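Local atomic coordinates of intramolecular trans-sialidase (PDB entry 3SLI), a protein that cleaves terminal sialic acid from sialylated glycans, probably by an intramolecular trans-sialidase reaction that releases 2,7-anhydro-Neu5Ac. Residues F55-S60 with D151-G156; N64-F69 with T158-K163; D523-T528 with T541-G546. One frame throughout, in Å; residues are numbered along the deposited sequence.

Contact 1: F55-S60 with D151-G156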
loop_
_atom_site.group_PDB
_atom_site.type_symbol
_atom_site.label_atom_id
_atom_site.label_comp_id
_atom_site.label_asym_id
_atom_site.label_seq_id
_atom_site.Cartn_x
_atom_site.Cartn_y
_atom_site.Cartn_z
ATOM N N PHE A 55 -23.952 3.949 18.790
ATOM C CA PHE A 55 -24.805 3.386 19.836
ATOM C C PHE A 55 -24.061 3.467 21.162
ATOM O O PHE A 55 -22.859 3.191 21.210
ATOM C CB PHE A 55 -25.088 1.915 19.491
ATOM C CG PHE A 55 -25.770 1.136 20.587
ATOM C CD1 PHE A 55 -27.156 1.189 20.741
ATOM C CD2 PHE A 55 -25.028 0.328 21.452
ATOM C CE1 PHE A 55 -27.798 0.446 21.742
ATOM C CE2 PHE A 55 -25.660 -0.419 22.458
ATOM C CZ PHE A 55 -27.048 -0.357 22.598
ATOM N N SER A 56 -24.772 3.826 22.231
ATOM C CA SER A 56 -24.169 3.922 23.562
ATOM C C SER A 56 -25.163 3.612 24.680
ATOM O O SER A 56 -26.378 3.760 24.519
ATOM C CB SER A 56 -23.591 5.322 23.809
ATOM O OG SER A 56 -24.613 6.301 23.824
ATOM N N VAL A 57 -24.619 3.202 25.814
ATOM C CA VAL A 57 -25.392 2.886 27.003
ATOM C C VAL A 57 -24.498 3.362 28.145
ATOM O O VAL A 57 -23.309 3.028 28.188
ATOM C CB VAL A 57 -25.639 1.353 27.154
ATOM C CG1 VAL A 57 -26.519 1.077 28.376
ATOM C CG2 VAL A 57 -26.302 0.786 25.908
ATOM N N GLY A 58 -25.036 4.185 29.035
ATOM C CA GLY A 58 -24.224 4.654 30.138
ATOM C C GLY A 58 -24.938 5.526 31.144
ATOM O O GLY A 58 -26.173 5.572 31.208
ATOM N N ASN A 59 -24.134 6.211 31.947
ATOM C CA ASN A 59 -24.611 7.100 32.997
ATOM C C ASN A 59 -24.467 8.552 32.524
ATOM O O ASN A 59 -23.350 9.041 32.346
ATOM C CB ASN A 59 -23.774 6.857 34.246
ATOM C CG ASN A 59 -24.254 7.648 35.427
ATOM O OD1 ASN A 59 -24.973 8.636 35.278
ATOM N ND2 ASN A 59 -23.851 7.226 36.618
ATOM N N SER A 60 -25.594 9.242 32.364
ATOM C CA SER A 60 -25.604 10.621 31.870
ATOM C C SER A 60 -25.426 11.717 32.922
ATOM O O SER A 60 -25.355 12.902 32.567
ATOM C CB SER A 60 -26.929 10.890 31.155
ATOM O OG SER A 60 -27.990 10.995 32.103
ATOM N N ASP A 151 -28.280 4.893 32.986
ATOM C CA ASP A 151 -29.605 5.502 32.962
ATOM C C ASP A 151 -30.099 5.849 31.559
ATOM O O ASP A 151 -31.084 6.571 31.407
ATOM C CB ASP A 151 -29.619 6.769 33.841
ATOM C CG ASP A 151 -28.770 7.914 33.267
ATOM O OD1 ASP A 151 -28.029 7.706 32.280
ATOM O OD2 ASP A 151 -28.853 9.037 33.807
ATOM N N ASN A 152 -29.413 5.355 30.531
ATOM C CA ASN A 152 -29.823 5.669 29.170
ATOM C C ASN A 152 -29.242 4.734 28.116
ATOM O O ASN A 152 -28.213 4.085 28.333
ATOM C CB ASN A 152 -29.456 7.126 28.822
ATOM C CG ASN A 152 -27.978 7.296 28.456
ATOM O OD1 ASN A 152 -27.601 7.161 27.290
ATOM N ND2 ASN A 152 -27.145 7.591 29.446
ATOM N N VAL A 153 -29.954 4.651 26.995
ATOM C CA VAL A 153 -29.567 3.866 25.831
ATOM C C VAL A 153 -29.782 4.905 24.742
ATOM O O VAL A 153 -30.902 5.398 24.553
ATOM C CB VAL A 153 -30.496 2.651 25.583
ATOM C CG1 VAL A 153 -30.048 1.908 24.323
ATOM C CG2 VAL A 153 -30.468 1.712 26.781
ATOM N N THR A 154 -28.705 5.260 24.047
ATOM C CA THR A 154 -28.767 6.299 23.031
ATOM C C THR A 154 -28.119 5.926 21.698
ATOM O O THR A 154 -27.117 5.211 21.639
ATOM C CB THR A 154 -28.096 7.608 23.569
ATOM O OG1 THR A 154 -28.730 8.006 24.792
ATOM C CG2 THR A 154 -28.203 8.749 22.564
ATOM N N LEU A 155 -28.714 6.447 20.638
ATOM C CA LEU A 155 -28.251 6.257 19.274
ATOM C C LEU A 155 -27.697 7.619 18.829
ATOM O O LEU A 155 -28.256 8.666 19.180
ATOM C CB LEU A 155 -29.458 5.897 18.400
ATOM C CG LEU A 155 -29.559 4.627 17.560
ATOM C CD1 LEU A 155 -29.023 3.428 18.302
ATOM C CD2 LEU A 155 -31.019 4.440 17.126
ATOM N N GLY A 156 -26.582 7.605 18.100
ATOM C CA GLY A 156 -25.998 8.838 17.585
ATOM C C GLY A 156 -25.270 9.771 18.534
ATOM O O GLY A 156 -25.065 10.945 18.218
HETATM O O HOH W 1 -25.110 7.410 26.305
#
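Phe55 meets Val153 and Leu155 on one face of a pair of antiparallel strands, 56-58 and 152-155. The ring swings out with CG trans to the backbone N (chi1 171°). Leu155 CD1 then comes up to the ring edge, 3.8 Å from Phe55 CD1, while Val153 CG1 approaches obliquely, 3.7 Å from Phe55 CE1. Val57 lies on this same greasy face, which Val31 of helix 28-31 and Ile175 of strand 170-178 close over.

The other face is polar. Ser56 OG and Asn152 OD1 share a water that donates to both, and Thr154 OG1 gives a further bond to Asn152 OD1; Ser56 OG also pairs with Gly157 O. The amide of Asn152 is thereby held at both ends, because its ND2 bonds almost straight, in the amide plane, to Asp151 OD1 at 3.0 Å. Ser60 takes hold of the same carboxylate from across the contact: Ser60 N reaches Asp151 OD1 at 2.9 Å and Ser60 OG reaches Asp151 OD2 at 2.7 Å, both on the syn side but out of the carboxylate plane, the amide more so than the hydroxyl. At OD1 the two N-H donors arrive from opposite faces of the carboxylate plane, which leaves the group little freedom to rotate.

Between the backbones, Ser56 and Thr154 form a hydrogen-bonded pair. At Gly58 the register slips: its carbonyl oxygen accepts from Asp151 N at 2.8 Å and, weakly, from Asn152 N. Two residues facing one make this a classic beta bulge between neighbouring strands of the antiparallel sheet in the concanavalin-like N-terminal domain.

Contact 2: N64-F69 with T158-K163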
loop_
_atom_site.group_PDB
_atom_site.type_symbol
_atom_site.label_atom_id
_atom_site.label_comp_id
_atom_site.label_asym_id
_atom_site.label_seq_id
_atom_site.Cartn_x
_atom_site.Cartn_y
_atom_site.Cartn_z
ATOM N N ASN A 64 -20.231 11.755 36.154
ATOM C CA ASN A 64 -20.162 10.377 35.678
ATOM C C ASN A 64 -19.908 10.252 34.178
ATOM O O ASN A 64 -20.228 9.235 33.569
ATOM C CB ASN A 64 -21.431 9.631 36.087
ATOM C CG ASN A 64 -21.586 9.562 37.589
ATOM O OD1 ASN A 64 -22.604 9.983 38.149
ATOM N ND2 ASN A 64 -20.552 9.095 38.257
ATOM N N GLN A 65 -19.219 11.249 33.628
ATOM C CA GLN A 65 -18.900 11.310 32.201
ATOM C C GLN A 65 -17.970 10.207 31.690
ATOM O O GLN A 65 -17.804 10.054 30.475
ATOM C CB GLN A 65 -18.332 12.691 31.829
ATOM C CG GLN A 65 -17.003 13.053 32.506
ATOM C CD GLN A 65 -17.156 13.819 33.821
ATOM O OE1 GLN A 65 -16.195 14.405 34.307
ATOM N NE2 GLN A 65 -18.356 13.834 34.388
ATOM N N ASP A 66 -17.324 9.479 32.597
ATOM C CA ASP A 66 -16.438 8.378 32.201
ATOM C C ASP A 66 -17.077 7.005 32.471
ATOM O O ASP A 66 -16.388 5.985 32.554
ATOM C CB ASP A 66 -15.075 8.477 32.906
ATOM C CG ASP A 66 -14.239 9.659 32.417
ATOM O OD1 ASP A 66 -14.602 10.291 31.399
ATOM O OD2 ASP A 66 -13.205 9.950 33.055
ATOM N N ARG A 67 -18.398 6.991 32.603
ATOM C CA ARG A 67 -19.135 5.760 32.849
ATOM C C ARG A 67 -20.084 5.506 31.678
ATOM O O ARG A 67 -21.214 6.012 31.657
ATOM C CB ARG A 67 -19.923 5.864 34.154
ATOM C CG ARG A 67 -19.063 6.102 35.382
ATOM C CD ARG A 67 -19.919 6.165 36.639
ATOM N NE ARG A 67 -19.161 6.644 37.792
ATOM C CZ ARG A 67 -18.346 5.895 38.529
ATOM N NH1 ARG A 67 -18.161 4.609 38.256
ATOM N NH2 ARG A 67 -17.696 6.447 39.544
ATOM N N HIS A 68 -19.615 4.739 30.697
ATOM C CA HIS A 68 -20.426 4.439 29.526
ATOM C C HIS A 68 -19.756 3.434 28.604
ATOM O O HIS A 68 -18.566 3.148 28.732
ATOM C CB HIS A 68 -20.703 5.728 28.723
ATOM C CG HIS A 68 -19.461 6.462 28.293
ATOM N ND1 HIS A 68 -19.099 7.683 28.817
ATOM C CD2 HIS A 68 -18.502 6.144 27.388
ATOM C CE1 HIS A 68 -17.973 8.089 28.257
ATOM N NE2 HIS A 68 -17.588 7.172 27.386
ATOM N N PHE A 69 -20.543 2.918 27.668
ATOM C CA PHE A 69 -20.069 2.005 26.646
ATOM C C PHE A 69 -20.585 2.590 25.341
ATOM O O PHE A 69 -21.730 3.037 25.276
ATOM C CB PHE A 69 -20.650 0.594 26.805
ATOM C CG PHE A 69 -20.595 -0.222 25.530
ATOM C CD1 PHE A 69 -19.400 -0.807 25.112
ATOM C CD2 PHE A 69 -21.725 -0.342 24.713
ATOM C CE1 PHE A 69 -19.328 -1.492 23.900
ATOM C CE2 PHE A 69 -21.663 -1.023 23.499
ATOM C CZ PHE A 69 -20.463 -1.599 23.092
ATOM N N THR A 158 -23.194 9.940 22.851
ATOM C CA THR A 158 -22.971 9.380 24.182
ATOM C C THR A 158 -23.311 10.479 25.178
ATOM O O THR A 158 -22.762 11.578 25.095
ATOM C CB THR A 158 -21.509 8.948 24.377
ATOM O OG1 THR A 158 -21.237 7.804 23.554
ATOM C CG2 THR A 158 -21.236 8.596 25.842
ATOM N N LYS A 159 -24.256 10.212 26.076
ATOM C CA LYS A 159 -24.653 11.215 27.055
ATOM C C LYS A 159 -23.615 11.351 28.163
ATOM O O LYS A 159 -23.281 10.374 28.853
ATOM C CB LYS A 159 -26.044 10.903 27.619
ATOM C CG LYS A 159 -27.142 11.040 26.576
ATOM C CD LYS A 159 -28.534 10.860 27.160
ATOM C CE LYS A 159 -29.584 11.098 26.090
ATOM N NZ LYS A 159 -30.975 11.019 26.616
ATOM N N ARG A 160 -23.051 12.554 28.273
ATOM C CA ARG A 160 -22.031 12.860 29.277
ATOM C C ARG A 160 -22.451 14.144 29.982
ATOM O O ARG A 160 -22.580 15.194 29.353
ATOM C CB ARG A 160 -20.663 13.035 28.617
ATOM C CG ARG A 160 -20.255 11.855 27.749
ATOM C CD ARG A 160 -18.843 12.011 27.212
ATOM N NE ARG A 160 -17.837 11.654 28.208
ATOM C CZ ARG A 160 -16.531 11.819 28.039
ATOM N NH1 ARG A 160 -16.071 12.346 26.908
ATOM N NH2 ARG A 160 -15.684 11.443 28.990
ATOM N N GLN A 161 -22.736 14.028 31.276
ATOM C CA GLN A 161 -23.188 15.155 32.090
ATOM C C GLN A 161 -24.316 15.933 31.413
ATOM O O GLN A 161 -24.274 17.167 31.312
ATOM C CB GLN A 161 -22.024 16.076 32.464
ATOM C CG GLN A 161 -20.911 15.360 33.197
ATOM C CD GLN A 161 -19.953 16.315 33.884
ATOM O OE1 GLN A 161 -20.091 16.594 35.078
ATOM N NE2 GLN A 161 -18.963 16.800 33.145
ATOM N N GLY A 162 -25.316 15.187 30.944
ATOM C CA GLY A 162 -26.481 15.772 30.302
ATOM C C GLY A 162 -26.305 16.346 28.908
ATOM O O GLY A 162 -27.226 16.984 28.390
ATOM N N LYS A 163 -25.147 16.111 28.296
ATOM C CA LYS A 163 -24.854 16.619 26.956
ATOM C C LYS A 163 -24.622 15.470 25.989
ATOM O O LYS A 163 -24.177 14.389 26.387
ATOM C CB LYS A 163 -23.571 17.466 26.972
ATOM C CG LYS A 163 -23.587 18.655 27.900
ATOM C CD LYS A 163 -24.517 19.726 27.390
ATOM C CE LYS A 163 -24.483 20.954 28.288
ATOM N NZ LYS A 163 -25.354 22.036 27.746
HETATM O O HOH W 2 -21.040 9.052 30.426
#
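Arg160 opens a type I' turn, the tight reversal of the hairpin 158-160/163-165, and its side chain lies against the type I turn Asn64 to Arg67 that leads into strand 67-74. The guanidinium presents its NE side to the Gln65 carbonyl: Arg160 NE bonds to Gln65 O at 2.8 Å and Arg160 NH2 to the same oxygen at 2.9 Å. That oxygen lies close to the guanidinium plane, though NH2 stands well above the carbonyl plane. A bend at chi3 (80°) brings the group round to this edge-on grip. Asp66 OD1, also near the guanidinium plane, completes the hold with a salt bridge to Arg160 NH2, its hydrogen bond weak in angle.

Nearby, the His68 ring receives the Thr158 methyl over one face, a CH-pi contact with CG2 3.8 Å from the ring centroid. At the ring edge, a water 2.9 Å from His68 ND1 donates to Lys159 O. The Gln65 and Gln161 side chains cross obliquely with their amide planes 25° apart, Gln65 NE2 lying 3.0 Å from Gln161 CD; Gln161 OE1 is bonded to Gly63 N.

Around this, strand 67-74 runs between strands 51-58 and 79-85. Arg84 of the latter bonds through its backbone to His68 and makes a long, weak ion pair with Asp66, while Ser53 of strand 51-58 holds Thr158 OG1. The hairpin thus meets the sheet chiefly through its side chains, plus a Gly162-Ser60 backbone bond.

Contact 3: D523-T528 with T541-G546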
loop_
_atom_site.group_PDB
_atom_site.type_symbol
_atom_site.label_atom_id
_atom_site.label_comp_id
_atom_site.label_asym_id
_atom_site.label_seq_id
_atom_site.Cartn_x
_atom_site.Cartn_y
_atom_site.Cartn_z
ATOM N N ASP A 523 3.422 15.234 -29.690
ATOM C CA ASP A 523 4.540 15.120 -30.626
ATOM C C ASP A 523 5.620 14.135 -30.222
ATOM O O ASP A 523 6.617 13.982 -30.934
ATOM C CB ASP A 523 5.165 16.499 -30.928
ATOM C CG ASP A 523 5.855 17.133 -29.721
ATOM O OD1 ASP A 523 5.898 16.526 -28.633
ATOM O OD2 ASP A 523 6.364 18.263 -29.864
ATOM N N GLY A 524 5.438 13.484 -29.077
ATOM C CA GLY A 524 6.428 12.531 -28.619
ATOM C C GLY A 524 7.304 13.039 -27.493
ATOM O O GLY A 524 8.051 12.255 -26.900
ATOM N N SER A 525 7.276 14.347 -27.229
ATOM C CA SER A 525 8.071 14.888 -26.131
ATOM C C SER A 525 7.465 14.309 -24.844
ATOM O O SER A 525 6.353 13.767 -24.868
ATOM C CB SER A 525 8.080 16.423 -26.126
ATOM O OG SER A 525 6.780 16.972 -26.173
ATOM N N LEU A 526 8.176 14.415 -23.731
ATOM C CA LEU A 526 7.682 13.831 -22.494
ATOM C C LEU A 526 7.625 14.812 -21.338
ATOM O O LEU A 526 8.446 15.731 -21.249
ATOM C CB LEU A 526 8.598 12.671 -22.089
ATOM C CG LEU A 526 8.993 11.609 -23.126
ATOM C CD1 LEU A 526 10.148 10.784 -22.582
ATOM C CD2 LEU A 526 7.814 10.720 -23.493
ATOM N N LYS A 527 6.651 14.607 -20.455
ATOM C CA LYS A 527 6.516 15.407 -19.244
ATOM C C LYS A 527 6.487 14.396 -18.104
ATOM O O LYS A 527 5.782 13.386 -18.178
ATOM C CB LYS A 527 5.233 16.243 -19.238
ATOM C CG LYS A 527 5.313 17.523 -20.065
ATOM C CD LYS A 527 4.122 18.429 -19.801
ATOM C CE LYS A 527 4.158 19.683 -20.663
ATOM N NZ LYS A 527 5.393 20.488 -20.426
ATOM N N THR A 528 7.323 14.621 -17.101
ATOM C CA THR A 528 7.394 13.746 -15.939
ATOM C C THR A 528 6.915 14.534 -14.718
ATOM O O THR A 528 7.246 15.715 -14.561
ATOM C CB THR A 528 8.835 13.226 -15.738
ATOM O OG1 THR A 528 9.167 12.337 -16.815
ATOM C CG2 THR A 528 8.990 12.493 -14.407
ATOM N N THR A 541 10.283 18.532 -18.270
ATOM C CA THR A 541 10.008 18.194 -19.667
ATOM C C THR A 541 11.269 17.817 -20.453
ATOM O O THR A 541 12.359 18.311 -20.160
ATOM C CB THR A 541 9.292 19.373 -20.378
ATOM O OG1 THR A 541 8.118 19.735 -19.640
ATOM C CG2 THR A 541 8.887 19.002 -21.810
ATOM N N SER A 542 11.114 16.895 -21.401
ATOM C CA SER A 542 12.206 16.440 -22.250
ATOM C C SER A 542 11.745 16.474 -23.694
ATOM O O SER A 542 10.652 15.993 -24.019
ATOM C CB SER A 542 12.615 15.010 -21.905
ATOM O OG SER A 542 13.701 14.574 -22.711
ATOM N N ILE A 543 12.595 17.025 -24.560
ATOM C CA ILE A 543 12.315 17.133 -25.989
ATOM C C ILE A 543 13.254 16.202 -26.751
ATOM O O ILE A 543 13.238 16.174 -27.977
ATOM C CB ILE A 543 12.547 18.580 -26.514
ATOM C CG1 ILE A 543 11.897 19.600 -25.590
ATOM C CG2 ILE A 543 11.912 18.749 -27.887
ATOM C CD1 ILE A 543 10.414 19.409 -25.424
ATOM N N ASP A 544 14.070 15.438 -26.032
ATOM C CA ASP A 544 15.004 14.522 -26.679
ATOM C C ASP A 544 14.868 13.066 -26.222
ATOM O O ASP A 544 15.867 12.376 -25.966
ATOM C CB ASP A 544 16.453 15.019 -26.528
ATOM C CG ASP A 544 16.893 15.158 -25.075
ATOM O OD1 ASP A 544 16.099 14.879 -24.147
ATOM O OD2 ASP A 544 18.061 15.543 -24.858
ATOM N N GLY A 545 13.623 12.618 -26.096
ATOM C CA GLY A 545 13.355 11.249 -25.696
ATOM C C GLY A 545 13.822 10.858 -24.311
ATOM O O GLY A 545 14.108 9.686 -24.065
ATOM N N GLY A 546 13.903 11.830 -23.406
ATOM C CA GLY A 546 14.329 11.544 -22.045
ATOM C C GLY A 546 15.821 11.597 -21.743
ATOM O O GLY A 546 16.244 11.212 -20.646
HETATM O O HOH W 3 10.931 12.939 -26.440
#
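Lys527 NZ is gripped by two oxygens: Thr541 OG1, 2.9 Å away across the strand pair, and the carboxylate of Glu539, with which it forms a salt bridge. Lys527 and Thr541 form a non-hydrogen-bonded antiparallel pair, and their side chains run side by side in the same direction. The lysine stays extended until a last turn at chi4 (-59°) turns NZ toward Thr541 OG1; along the way Lys527 CG passes 3.6 Å from Thr541 OG1.

One step along, Leu526 and Ser542 make the hydrogen-bonded pair, with Leu526 N to Ser542 O at 3.0 Å and Ser542 N to Leu526 O at 2.9 Å. Leu526 sends CD1 over the backbone at Gly546, 4.0 Å from its N. On the strand's approach, Asp523 OD1 accepts both from Ser525 N at 2.9 Å, met from above the carboxylate plane, and from Ser525 OG at 2.7 Å on its syn lone pair. This is an Asx turn, and it leaves Ser525 CB against Ser542 O and the Ile543 CD1 methyl.

Opposite, Ser542 OG sits trans to its own N (chi1 -179°), aimed into the following turn. It accepts from Gly546 N at 2.8 Å and weakly from Asp544 N, and it is also bonded to Thr548 O. A water donating to Gly524 O and accepting from Gly545 N joins the two turns.

The spacing Ser542, Asp544, Gly546, Thr548, Trp549 matches the Asp box of sialidase propellers, set after the third strand of a four-stranded blade. Chemically, the lysine charge is probably balanced by Glu539, and the Asp523 and Ser542 side chains accept turn amides. Asp544 OD2 bonds Thr548 OG1, so side-chain acceptors hold this turn together while Gly545 O reaches out to Arg475.

Contacts 1 and 2 are close companions, their centres 8 Å apart. Along the chain their segments alternate, 55-60, 64-69, 151-156, 158-163, so the two closures interlock. Strands 51-58 and 67-74 are neighbours in one six-stranded antiparallel sheet, where Val57 O and Phe69 N probably bond; Ser60 O and Gly162 N probably tie contact 1 to the hairpin of contact 2. Both lie in the N-terminal concanavalin-like region. Contact 3 comes later, within a four-stranded sheet of the BNR-repeat region, its centre 62 Å from either of the others and across the chain's centre. The protein thus joins a lectin-like sandwich to a propeller, with contacts 1 and 2 in the one and contact 3 in the other.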